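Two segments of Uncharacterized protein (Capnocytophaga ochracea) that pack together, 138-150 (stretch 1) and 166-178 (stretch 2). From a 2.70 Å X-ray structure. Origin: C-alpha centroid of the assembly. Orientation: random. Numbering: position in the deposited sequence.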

ATOM      1  N   LYS B 138       7.455  30.691  -6.522  1.00 87.67           N
ATOM      2  CA  LYS B 138       6.086  30.190  -6.505  1.00 76.57           C
ATOM      3  C   LYS B 138       6.171  28.683  -6.356  1.00 78.72           C
ATOM      4  O   LYS B 138       7.032  28.054  -6.972  1.00 90.39           O
ATOM      5  CB  LYS B 138       5.336  30.567  -7.790  1.00 62.70           C
ATOM      6  CG  LYS B 138       3.961  29.926  -7.930  1.00 61.48           C
ATOM      7  CD  LYS B 138       3.396  30.071  -9.334  1.00 59.23           C
ATOM      8  CE  LYS B 138       2.050  29.367  -9.455  1.00 53.49           C
ATOM      9  NZ  LYS B 138       1.513  29.393 -10.844  1.00 53.68           N
ATOM     10  N   PRO B 139       5.290  28.097  -5.530  1.00 64.15           N
ATOM     11  CA  PRO B 139       5.430  26.668  -5.240  1.00 64.94           C
ATOM     12  C   PRO B 139       5.364  25.796  -6.489  1.00 65.11           C
ATOM     13  O   PRO B 139       4.434  25.910  -7.289  1.00 67.92           O
ATOM     14  CB  PRO B 139       4.241  26.382  -4.319  1.00 52.51           C
ATOM     15  CG  PRO B 139       3.961  27.685  -3.661  1.00 52.87           C
ATOM     16  CD  PRO B 139       4.255  28.732  -4.695  1.00 50.64           C
ATOM     17  N   THR B 140       6.359  24.931  -6.641  1.00 52.54           N
ATOM     18  CA  THR B 140       6.349  23.932  -7.693  1.00 47.27           C
ATOM     19  C   THR B 140       5.457  22.787  -7.244  1.00 44.44           C
ATOM     20  O   THR B 140       4.659  22.258  -8.019  1.00 46.61           O
ATOM     21  CB  THR B 140       7.764  23.414  -8.008  1.00 45.09           C
ATOM     22  OG1 THR B 140       8.561  24.487  -8.525  1.00 44.80           O
ATOM     23  CG2 THR B 140       7.709  22.292  -9.033  1.00 37.93           C
ATOM     24  N   PHE B 141       5.588  22.426  -5.972  1.00 26.66           N
ATOM     25  CA  PHE B 141       4.800  21.344  -5.405  1.00 33.44           C
ATOM     26  C   PHE B 141       3.852  21.838  -4.319  1.00 32.93           C
ATOM     27  O   PHE B 141       4.269  22.475  -3.353  1.00 37.78           O
ATOM     28  CB  PHE B 141       5.719  20.253  -4.852  1.00 27.49           C
ATOM     29  CG  PHE B 141       6.595  19.620  -5.895  1.00 29.85           C
ATOM     30  CD1 PHE B 141       6.041  18.865  -6.916  1.00 20.98           C
ATOM     31  CD2 PHE B 141       7.970  19.777  -5.855  1.00 32.95           C
ATOM     32  CE1 PHE B 141       6.840  18.282  -7.877  1.00 22.07           C
ATOM     33  CE2 PHE B 141       8.775  19.193  -6.814  1.00 27.53           C
ATOM     34  CZ  PHE B 141       8.210  18.445  -7.826  1.00 28.94           C
ATOM     35  N   ASN B 142       2.568  21.549  -4.500  1.00 32.12           N
ATOM     36  CA  ASN B 142       1.553  21.869  -3.506  1.00 37.01           C
ATOM     37  C   ASN B 142       1.353  20.705  -2.552  1.00 36.18           C
ATOM     38  O   ASN B 142       0.656  20.820  -1.543  1.00 38.44           O
ATOM     39  CB  ASN B 142       0.236  22.226  -4.189  1.00 31.66           C
ATOM     40  CG  ASN B 142       0.432  23.152  -5.368  1.00 45.29           C
ATOM     41  OD1 ASN B 142       0.229  22.762  -6.516  1.00 58.68           O
ATOM     42  ND2 ASN B 142       0.837  24.385  -5.090  1.00 48.46           N
HETATM   43  N   MSE B 143       1.975  19.580  -2.888  1.00 32.13           N
HETATM   44  CA  MSE B 143       1.890  18.372  -2.084  1.00 27.20           C
HETATM   45  C   MSE B 143       3.279  17.789  -1.861  1.00 32.33           C
HETATM   46  O   MSE B 143       3.992  17.476  -2.814  1.00 36.18           O
HETATM   47  CB  MSE B 143       0.984  17.340  -2.756  1.00 32.24           C
HETATM   48  CG  MSE B 143       0.781  16.068  -1.948  1.00 53.23           C
HETATM   49 SE   MSE B 143      -0.084  14.645  -2.970  1.00 78.19          SE
HETATM   50  CE  MSE B 143       1.465  13.940  -3.922  1.00 54.09           C
ATOM     51  N   ILE B 144       3.666  17.656  -0.598  1.00 30.28           N
ATOM     52  CA  ILE B 144       4.961  17.086  -0.258  1.00 28.87           C
ATOM     53  C   ILE B 144       4.793  15.910   0.695  1.00 31.61           C
ATOM     54  O   ILE B 144       4.271  16.060   1.801  1.00 30.23           O
ATOM     55  CB  ILE B 144       5.891  18.135   0.380  1.00 25.49           C
ATOM     56  CG1 ILE B 144       6.100  19.310  -0.577  1.00 32.17           C
ATOM     57  CG2 ILE B 144       7.226  17.506   0.755  1.00 25.22           C
ATOM     58  CD1 ILE B 144       6.988  20.400  -0.026  1.00 32.87           C
ATOM     59  N   VAL B 145       5.218  14.733   0.250  1.00 29.32           N
ATOM     60  CA  VAL B 145       5.155  13.541   1.081  1.00 27.92           C
ATOM     61  C   VAL B 145       6.560  13.043   1.393  1.00 25.62           C
ATOM     62  O   VAL B 145       7.267  12.554   0.511  1.00 25.75           O
ATOM     63  CB  VAL B 145       4.347  12.421   0.402  1.00 24.81           C
ATOM     64  CG1 VAL B 145       4.275  11.202   1.302  1.00 19.89           C
ATOM     65  CG2 VAL B 145       2.950  12.914   0.057  1.00 18.27           C
ATOM     66  N   SER B 146       6.955  13.168   2.655  1.00 24.31           N
ATOM     67  CA  SER B 146       8.284  12.762   3.090  1.00 21.07           C
ATOM     68  C   SER B 146       8.204  11.481   3.913  1.00 31.02           C
ATOM     69  O   SER B 146       7.706  11.485   5.038  1.00 43.13           O
ATOM     70  CB  SER B 146       8.940  13.884   3.899  1.00 22.64           C
ATOM     71  OG  SER B 146      10.247  13.528   4.310  1.00 37.95           O
ATOM     72  N   LEU B 147       8.705  10.387   3.350  1.00 30.63           N
ATOM     73  CA  LEU B 147       8.585   9.079   3.985  1.00 21.99           C
ATOM     74  C   LEU B 147       9.917   8.600   4.541  1.00 29.32           C
ATOM     75  O   LEU B 147      10.862   8.387   3.790  1.00 31.90           O
ATOM     76  CB  LEU B 147       8.042   8.059   2.987  1.00 17.36           C
ATOM     77  CG  LEU B 147       6.709   8.426   2.338  1.00 29.07           C
ATOM     78  CD1 LEU B 147       6.377   7.433   1.242  1.00 31.55           C
ATOM     79  CD2 LEU B 147       5.603   8.473   3.381  1.00 17.28           C
ATOM     80  N   ASN B 148       9.978   8.419   5.857  1.00 28.89           N
ATOM     81  CA  ASN B 148      11.211   8.027   6.533  1.00 20.84           C
ATOM     82  C   ASN B 148      12.401   8.897   6.123  1.00 22.78           C
ATOM     83  O   ASN B 148      13.389   8.393   5.595  1.00 33.24           O
ATOM     84  CB  ASN B 148      11.525   6.554   6.253  1.00 17.25           C
ATOM     85  CG  ASN B 148      12.727   6.054   7.034  1.00 29.27           C
ATOM     86  OD1 ASN B 148      12.848   6.300   8.234  1.00 34.09           O
ATOM     87  ND2 ASN B 148      13.637   5.376   6.346  1.00 21.67           N
ATOM     88  N   PRO B 149      12.307  10.214   6.348  1.00 24.89           N
ATOM     89  CA  PRO B 149      13.418  11.054   5.900  1.00 23.36           C
ATOM     90  C   PRO B 149      14.651  10.893   6.777  1.00 22.36           C
ATOM     91  O   PRO B 149      14.516  10.607   7.967  1.00 19.13           O
ATOM     92  CB  PRO B 149      12.852  12.467   6.021  1.00 22.60           C
ATOM     93  CG  PRO B 149      11.895  12.369   7.159  1.00 21.18           C
ATOM     94  CD  PRO B 149      11.276  10.996   7.055  1.00 24.31           C
ATOM     95  N   VAL B 150      15.832  11.063   6.195  1.00 29.45           N
ATOM     96  CA  VAL B 150      17.033  11.216   6.998  1.00 28.76           C
ATOM     97  C   VAL B 150      17.237  12.711   7.157  1.00 26.18           C
ATOM     98  O   VAL B 150      17.624  13.391   6.208  1.00 31.95           O
ATOM     99  CB  VAL B 150      18.261  10.577   6.326  1.00 25.92           C
ATOM    100  CG1 VAL B 150      19.486  10.709   7.218  1.00 26.76           C
ATOM    101  CG2 VAL B 150      17.985   9.118   5.985  1.00 18.14           C
TER
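Stretch 2 166-178: GVPNRLFYYMATA

Stretch 2 lies beside stretch 1 as a parallel β-strand neighbour, held by a backbone hydrogen-bond ladder and by side chains packed on both faces of the sheet. The phi/psi values of 171-178 are extended throughout, and the axis of this strand runs at 4° to that of 143-147, with a closest approach of 4.7 Å. Register follows from the CA pairs: M143 with F172, I144 with Y173, V145 with Y174, S146 with M175 and L147 with A176, all 4.7 to 5.0 Å apart.

Six hydrogen bonds alternate in direction, as a parallel pairing requires: F172 N to N142 O (2.8 Å), I144 N to F172 O (2.8 Å), Y174 N to I144 O (2.9 Å), S146 N to Y174 O (2.7 Å), A176 N to S146 O (3.0 Å) and N148 N to A176 O (2.7 Å). The last is the most bent, at 148°, where stretch 1 turns its corner.

On one face, M143 CG meets F172 CD2 at 3.8 Å, V145 CG1 meets Y174 CD1 at 3.8 Å, and L147 CD2 approaches the edge of the Y174 ring at CE1 (4.0 Å). On the other, I144 CB lies 3.9 Å from Y173 CD1. Beyond the corner, P149 CG reaches M175 CE at 3.6 Å, and a water bridges N148 OD1 (2.8 Å from its O) and T177 OG1 (2.9 Å from its O).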

ATOM      1  N   GLY B 166       2.979  30.305   5.292  1.00 43.50           N
ATOM      2  CA  GLY B 166       1.937  29.767   4.440  1.00 37.80           C
ATOM      3  C   GLY B 166       2.228  29.910   2.959  1.00 40.22           C
ATOM      4  O   GLY B 166       3.314  30.328   2.560  1.00 48.89           O
ATOM      5  N   VAL B 167       1.239  29.558   2.146  1.00 40.28           N
ATOM      6  CA  VAL B 167       1.365  29.597   0.696  1.00 42.83           C
ATOM      7  C   VAL B 167       0.180  30.356   0.098  1.00 49.56           C
ATOM      8  O   VAL B 167      -0.837  30.536   0.768  1.00 52.28           O
ATOM      9  CB  VAL B 167       1.439  28.172   0.108  1.00 43.37           C
ATOM     10  CG1 VAL B 167       2.744  27.501   0.510  1.00 24.89           C
ATOM     11  CG2 VAL B 167       0.246  27.352   0.563  1.00 41.54           C
ATOM     12  N   PRO B 168       0.312  30.824  -1.157  1.00 53.18           N
ATOM     13  CA  PRO B 168      -0.801  31.530  -1.804  1.00 51.94           C
ATOM     14  C   PRO B 168      -2.107  30.731  -1.857  1.00 49.43           C
ATOM     15  O   PRO B 168      -3.164  31.315  -1.624  1.00 58.01           O
ATOM     16  CB  PRO B 168      -0.272  31.799  -3.225  1.00 50.41           C
ATOM     17  CG  PRO B 168       0.972  30.966  -3.363  1.00 51.47           C
ATOM     18  CD  PRO B 168       1.527  30.863  -1.986  1.00 52.27           C
ATOM     19  N   ASN B 169      -2.048  29.433  -2.148  1.00 51.70           N
ATOM     20  CA  ASN B 169      -3.278  28.650  -2.227  1.00 51.88           C
ATOM     21  C   ASN B 169      -3.373  27.532  -1.190  1.00 53.76           C
ATOM     22  O   ASN B 169      -4.079  27.666  -0.190  1.00 52.51           O
ATOM     23  CB  ASN B 169      -3.424  28.052  -3.628  1.00 49.57           C
ATOM     24  CG  ASN B 169      -4.695  27.236  -3.788  1.00 59.31           C
ATOM     25  OD1 ASN B 169      -5.689  27.471  -3.100  1.00 69.89           O
ATOM     26  ND2 ASN B 169      -4.668  26.272  -4.701  1.00 51.01           N
ATOM     27  N   ARG B 170      -2.652  26.438  -1.416  1.00 58.11           N
ATOM     28  CA  ARG B 170      -2.706  25.306  -0.497  1.00 50.34           C
ATOM     29  C   ARG B 170      -1.403  24.515  -0.473  1.00 46.82           C
ATOM     30  O   ARG B 170      -0.751  24.336  -1.503  1.00 39.55           O
ATOM     31  CB  ARG B 170      -3.870  24.381  -0.864  1.00 44.39           C
ATOM     32  CG  ARG B 170      -4.013  23.154   0.030  1.00 45.72           C
ATOM     33  CD  ARG B 170      -5.276  22.383  -0.301  1.00 48.51           C
ATOM     34  NE  ARG B 170      -5.431  21.177   0.508  1.00 45.55           N
ATOM     35  CZ  ARG B 170      -5.197  19.946   0.065  1.00 46.72           C
ATOM     36  NH1 ARG B 170      -4.795  19.752  -1.184  1.00 45.87           N
ATOM     37  NH2 ARG B 170      -5.368  18.906   0.870  1.00 46.82           N
ATOM     38  N   LEU B 171      -1.037  24.035   0.711  1.00 42.12           N
ATOM     39  CA  LEU B 171       0.108  23.150   0.857  1.00 36.66           C
ATOM     40  C   LEU B 171      -0.255  21.943   1.709  1.00 39.24           C
ATOM     41  O   LEU B 171      -0.610  22.083   2.880  1.00 42.42           O
ATOM     42  CB  LEU B 171       1.294  23.889   1.476  1.00 37.15           C
ATOM     43  CG  LEU B 171       2.492  23.001   1.822  1.00 37.33           C
ATOM     44  CD1 LEU B 171       3.010  22.278   0.584  1.00 25.02           C
ATOM     45  CD2 LEU B 171       3.594  23.815   2.477  1.00 32.03           C
ATOM     46  N   PHE B 172      -0.168  20.759   1.113  1.00 32.99           N
ATOM     47  CA  PHE B 172      -0.379  19.521   1.849  1.00 35.34           C
ATOM     48  C   PHE B 172       0.965  18.886   2.178  1.00 34.03           C
ATOM     49  O   PHE B 172       1.697  18.469   1.281  1.00 35.95           O
ATOM     50  CB  PHE B 172      -1.247  18.549   1.048  1.00 29.69           C
ATOM     51  CG  PHE B 172      -1.517  17.252   1.758  1.00 36.84           C
ATOM     52  CD1 PHE B 172      -2.598  17.129   2.617  1.00 40.05           C
ATOM     53  CD2 PHE B 172      -0.692  16.153   1.568  1.00 26.90           C
ATOM     54  CE1 PHE B 172      -2.850  15.939   3.273  1.00 38.41           C
ATOM     55  CE2 PHE B 172      -0.939  14.959   2.222  1.00 32.27           C
ATOM     56  CZ  PHE B 172      -2.020  14.853   3.076  1.00 37.86           C
ATOM     57  N   TYR B 173       1.288  18.816   3.466  1.00 23.18           N
ATOM     58  CA  TYR B 173       2.548  18.224   3.891  1.00 22.26           C
ATOM     59  C   TYR B 173       2.320  16.978   4.736  1.00 27.98           C
ATOM     60  O   TYR B 173       1.569  17.006   5.711  1.00 25.11           O
ATOM     61  CB  TYR B 173       3.389  19.236   4.671  1.00 18.82           C
ATOM     62  CG  TYR B 173       4.727  18.689   5.111  1.00 36.86           C
ATOM     63  CD1 TYR B 173       5.797  18.627   4.227  1.00 31.07           C
ATOM     64  CD2 TYR B 173       4.921  18.226   6.407  1.00 27.07           C
ATOM     65  CE1 TYR B 173       7.021  18.124   4.622  1.00 35.57           C
ATOM     66  CE2 TYR B 173       6.143  17.721   6.811  1.00 29.80           C
ATOM     67  CZ  TYR B 173       7.190  17.673   5.914  1.00 39.61           C
ATOM     68  OH  TYR B 173       8.407  17.172   6.312  1.00 41.67           O
ATOM     69  N   TYR B 174       2.981  15.889   4.357  1.00 24.21           N
ATOM     70  CA  TYR B 174       2.873  14.631   5.086  1.00 25.19           C
ATOM     71  C   TYR B 174       4.248  14.042   5.365  1.00 29.27           C
ATOM     72  O   TYR B 174       5.026  13.796   4.442  1.00 22.97           O
ATOM     73  CB  TYR B 174       2.023  13.627   4.305  1.00 25.77           C
ATOM     74  CG  TYR B 174       1.832  12.300   5.007  1.00 28.04           C
ATOM     75  CD1 TYR B 174       2.710  11.243   4.797  1.00 34.08           C
ATOM     76  CD2 TYR B 174       0.773  12.103   5.878  1.00 34.45           C
ATOM     77  CE1 TYR B 174       2.538  10.030   5.438  1.00 34.54           C
ATOM     78  CE2 TYR B 174       0.591  10.892   6.522  1.00 39.29           C
ATOM     79  CZ  TYR B 174       1.474   9.861   6.299  1.00 40.30           C
ATOM     80  OH  TYR B 174       1.292   8.657   6.942  1.00 42.61           O
HETATM   81  N   MSE B 175       4.543  13.809   6.639  1.00 32.20           N
HETATM   82  CA  MSE B 175       5.795  13.170   7.022  1.00 26.97           C
HETATM   83  C   MSE B 175       5.538  11.937   7.880  1.00 33.52           C
HETATM   84  O   MSE B 175       4.733  11.973   8.809  1.00 43.19           O
HETATM   85  CB  MSE B 175       6.697  14.151   7.768  1.00 27.32           C
HETATM   86  CG  MSE B 175       7.919  13.501   8.399  1.00 32.90           C
HETATM   87 SE   MSE B 175       9.065  14.785   9.309  1.00 71.08          SE
HETATM   88  CE  MSE B 175      10.275  13.541  10.195  1.00 68.21           C
ATOM     89  N   ALA B 176       6.223  10.846   7.558  1.00 27.80           N
ATOM     90  CA  ALA B 176       6.083   9.608   8.313  1.00 27.98           C
ATOM     91  C   ALA B 176       7.443   9.027   8.679  1.00 34.49           C
ATOM     92  O   ALA B 176       8.404   9.148   7.919  1.00 33.79           O
ATOM     93  CB  ALA B 176       5.269   8.594   7.522  1.00 25.81           C
ATOM     94  N   THR B 177       7.517   8.400   9.848  1.00 27.62           N
ATOM     95  CA  THR B 177       8.740   7.733  10.278  1.00 32.71           C
ATOM     96  C   THR B 177       8.418   6.473  11.082  1.00 33.45           C
ATOM     97  O   THR B 177       7.308   6.316  11.593  1.00 37.10           O
ATOM     98  CB  THR B 177       9.631   8.672  11.117  1.00 36.14           C
ATOM     99  OG1 THR B 177      10.832   7.986  11.492  1.00 47.72           O
ATOM    100  CG2 THR B 177       8.898   9.131  12.367  1.00 25.61           C
ATOM    101  N   ALA B 178       9.392   5.574  11.174  1.00 25.07           N
ATOM    102  CA  ALA B 178       9.230   4.317  11.897  1.00 26.70           C
ATOM    103  C   ALA B 178      10.480   4.041  12.719  1.00 29.80           C
ATOM    104  O   ALA B 178      11.583   4.342  12.279  1.00 28.31           O
ATOM    105  CB  ALA B 178       8.957   3.175  10.934  1.00 30.81           C
TER
HETATM  106  O   HOH W   1      12.642   8.793   9.393  1.00 32.57           O